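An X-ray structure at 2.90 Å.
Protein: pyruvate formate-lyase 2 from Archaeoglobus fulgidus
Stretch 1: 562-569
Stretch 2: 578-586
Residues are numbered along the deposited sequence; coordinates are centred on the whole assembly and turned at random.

Stretch 1, residues 562-569: GYSMDDIV
Stretch 2, residues 578-586: GYEKLHKLL

The two stretches meet in a small, largely apolar contact, with no hydrogen bond between them, in which a tyrosine ring before one helix lies against leucines of another. Residues 562-564 are extended or turning (Gly 562 at phi/psi 103/-72, which suits glycine; Tyr 563 at -78/165; Ser 564 at -109/169), and a helix runs from Met 565. Ser 564 is the N-cap. With Asp 567 at chi1 m, its OD1 accepts the Ser 564 N-H (N to OD1 3.0 Å), a bond that suits a helix start.

In the second stretch, Gly 578 (95/2) and Tyr 579 (-133/34, chi1 m) lead into a helix that continues beyond Leu 586. Helical phi/psi lie broadly near -60/-40; the helices run neither parallel nor antiparallel. CA-CA distances are 8.7 Å for Asp 567-Tyr 579 and 8.3 Å for Ile 568-Leu 582.

The CA-to-CB bond of Tyr 563 (chi1 -56°, chi2 80°) points toward the second stretch. Leu 582 (t, p) sets CD1 3.5 Å from the Tyr 563 ring centroid, 2° off its normal: a CH-pi contact suited to a methyl over an aromatic face. One helical turn on, Leu 585 (t, p) CD2 lies 3.6 Å from Tyr 563 CE1, while Tyr 563 OH reaches Lys 581 CG at 3.6 Å, in van der Waals contact with aliphatic lysine whose end leads away. Farther along the first stretch, backbone O of Asp 567 lies 4.0 Å from Tyr 579 CE2, and Leu 582 CD2 comes within 4.5 Å of CA of Ile 568 (m, t).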

# COMPACT_ATOMS: atom_id res chain seq x y z
N GLY A 562 34.49 -21.29 -46.04
CA GLY A 562 35.82 -21.73 -45.57
C GLY A 562 36.18 -21.92 -44.10
O GLY A 562 36.36 -23.05 -43.64
N TYR A 563 36.32 -20.81 -43.36
CA TYR A 563 36.99 -20.81 -42.06
C TYR A 563 36.11 -21.36 -40.93
O TYR A 563 34.89 -21.49 -41.07
CB TYR A 563 37.46 -19.41 -41.68
CG TYR A 563 38.38 -18.71 -42.68
CD1 TYR A 563 37.88 -18.09 -43.82
CD2 TYR A 563 39.76 -18.63 -42.45
CE1 TYR A 563 38.72 -17.44 -44.73
CE2 TYR A 563 40.62 -17.97 -43.36
CZ TYR A 563 40.08 -17.38 -44.50
OH TYR A 563 40.90 -16.73 -45.40
N SER A 564 36.75 -21.67 -39.81
CA SER A 564 36.05 -22.12 -38.61
C SER A 564 36.10 -21.05 -37.50
O SER A 564 36.85 -20.08 -37.60
CB SER A 564 36.65 -23.43 -38.09
OG SER A 564 37.82 -23.17 -37.33
N MET A 565 35.30 -21.25 -36.45
CA MET A 565 35.19 -20.29 -35.37
C MET A 565 36.51 -20.05 -34.67
O MET A 565 36.91 -18.90 -34.48
CB MET A 565 34.12 -20.72 -34.36
CG MET A 565 33.60 -19.59 -33.47
SD MET A 565 32.88 -18.19 -34.34
CE MET A 565 31.21 -18.72 -34.68
N ASP A 566 37.21 -21.13 -34.33
CA ASP A 566 38.49 -21.07 -33.59
C ASP A 566 39.53 -20.19 -34.26
O ASP A 566 40.37 -19.60 -33.57
CB ASP A 566 39.11 -22.46 -33.39
CG ASP A 566 38.20 -23.41 -32.63
OD1 ASP A 566 38.67 -23.97 -31.61
OD2 ASP A 566 37.03 -23.61 -33.03
N ASP A 567 39.47 -20.12 -35.60
CA ASP A 567 40.32 -19.25 -36.40
C ASP A 567 40.02 -17.80 -36.07
O ASP A 567 40.93 -17.02 -35.72
CB ASP A 567 40.07 -19.45 -37.91
CG ASP A 567 40.25 -20.89 -38.38
OD1 ASP A 567 39.69 -21.23 -39.46
OD2 ASP A 567 40.96 -21.68 -37.70
N ILE A 568 38.73 -17.45 -36.17
CA ILE A 568 38.25 -16.08 -36.02
C ILE A 568 38.55 -15.49 -34.64
O ILE A 568 38.91 -14.32 -34.53
CB ILE A 568 36.74 -15.96 -36.30
CG1 ILE A 568 36.34 -16.81 -37.50
CG2 ILE A 568 36.37 -14.55 -36.64
CD1 ILE A 568 35.05 -16.34 -38.15
N VAL A 569 38.45 -16.28 -33.59
CA VAL A 569 38.82 -15.77 -32.28
C VAL A 569 40.35 -15.65 -32.16
O VAL A 569 40.85 -14.71 -31.53
CB VAL A 569 38.15 -16.54 -31.08
CG1 VAL A 569 36.88 -17.25 -31.54
CG2 VAL A 569 39.10 -17.53 -30.39
N GLY A 578 49.64 -12.63 -38.57
CA GLY A 578 49.69 -14.04 -38.93
C GLY A 578 48.37 -14.51 -39.51
O GLY A 578 48.21 -15.68 -39.83
N TYR A 579 47.42 -13.58 -39.63
CA TYR A 579 46.08 -13.89 -40.13
C TYR A 579 45.63 -12.90 -41.20
O TYR A 579 44.44 -12.60 -41.34
CB TYR A 579 45.08 -13.91 -38.98
CG TYR A 579 45.11 -15.20 -38.21
CD1 TYR A 579 45.98 -15.37 -37.13
CD2 TYR A 579 44.29 -16.27 -38.58
CE1 TYR A 579 46.02 -16.56 -36.43
CE2 TYR A 579 44.31 -17.47 -37.88
CZ TYR A 579 45.18 -17.61 -36.81
OH TYR A 579 45.22 -18.79 -36.11
N GLU A 580 46.60 -12.43 -41.98
CA GLU A 580 46.42 -11.32 -42.90
C GLU A 580 45.55 -11.59 -44.12
O GLU A 580 45.12 -10.64 -44.77
CB GLU A 580 47.79 -10.79 -43.32
CG GLU A 580 48.53 -10.16 -42.14
CD GLU A 580 49.98 -10.62 -42.02
OE1 GLU A 580 50.84 -10.12 -42.79
OE2 GLU A 580 50.25 -11.48 -41.15
N LYS A 581 45.28 -12.85 -44.43
CA LYS A 581 44.36 -13.17 -45.53
C LYS A 581 42.91 -12.98 -45.08
O LYS A 581 42.16 -12.22 -45.69
CB LYS A 581 44.56 -14.59 -46.06
CG LYS A 581 43.53 -14.98 -47.12
CD LYS A 581 44.14 -15.19 -48.49
CE LYS A 581 44.27 -16.68 -48.79
NZ LYS A 581 45.16 -16.96 -49.95
N LEU A 582 42.55 -13.70 -44.01
CA LEU A 582 41.22 -13.68 -43.41
C LEU A 582 40.77 -12.27 -43.06
O LEU A 582 39.62 -11.89 -43.30
CB LEU A 582 41.21 -14.53 -42.14
CG LEU A 582 39.99 -14.46 -41.22
CD1 LEU A 582 38.73 -14.98 -41.90
CD2 LEU A 582 40.27 -15.23 -39.94
N HIS A 583 41.71 -11.51 -42.50
CA HIS A 583 41.50 -10.14 -42.09
C HIS A 583 41.00 -9.24 -43.22
O HIS A 583 40.15 -8.38 -42.99
CB HIS A 583 42.81 -9.62 -41.49
CG HIS A 583 42.75 -8.19 -41.05
ND1 HIS A 583 41.59 -7.58 -40.64
CD2 HIS A 583 43.73 -7.26 -40.93
CE1 HIS A 583 41.85 -6.33 -40.31
NE2 HIS A 583 43.14 -6.11 -40.47
N LYS A 584 41.52 -9.47 -44.42
CA LYS A 584 41.10 -8.72 -45.61
C LYS A 584 39.70 -9.12 -46.04
O LYS A 584 38.98 -8.31 -46.59
CB LYS A 584 42.09 -8.91 -46.77
CG LYS A 584 43.49 -8.29 -46.54
CD LYS A 584 44.21 -7.82 -47.82
CE LYS A 584 45.66 -7.46 -47.50
NZ LYS A 584 46.21 -6.38 -48.36
N LEU A 585 39.32 -10.36 -45.78
CA LEU A 585 37.96 -10.81 -46.08
C LEU A 585 36.97 -10.23 -45.08
O LEU A 585 35.87 -9.83 -45.46
CB LEU A 585 37.89 -12.34 -46.08
CG LEU A 585 36.57 -13.03 -45.70
CD1 LEU A 585 35.61 -13.12 -46.88
CD2 LEU A 585 36.86 -14.41 -45.18
N LEU A 586 37.38 -10.16 -43.81
CA LEU A 586 36.56 -9.55 -42.76
C LEU A 586 36.31 -8.08 -43.03
O LEU A 586 35.18 -7.61 -42.91
CB LEU A 586 37.25 -9.69 -41.41
CG LEU A 586 37.42 -11.12 -40.90
CD1 LEU A 586 38.07 -11.11 -39.53
CD2 LEU A 586 36.09 -11.85 -40.86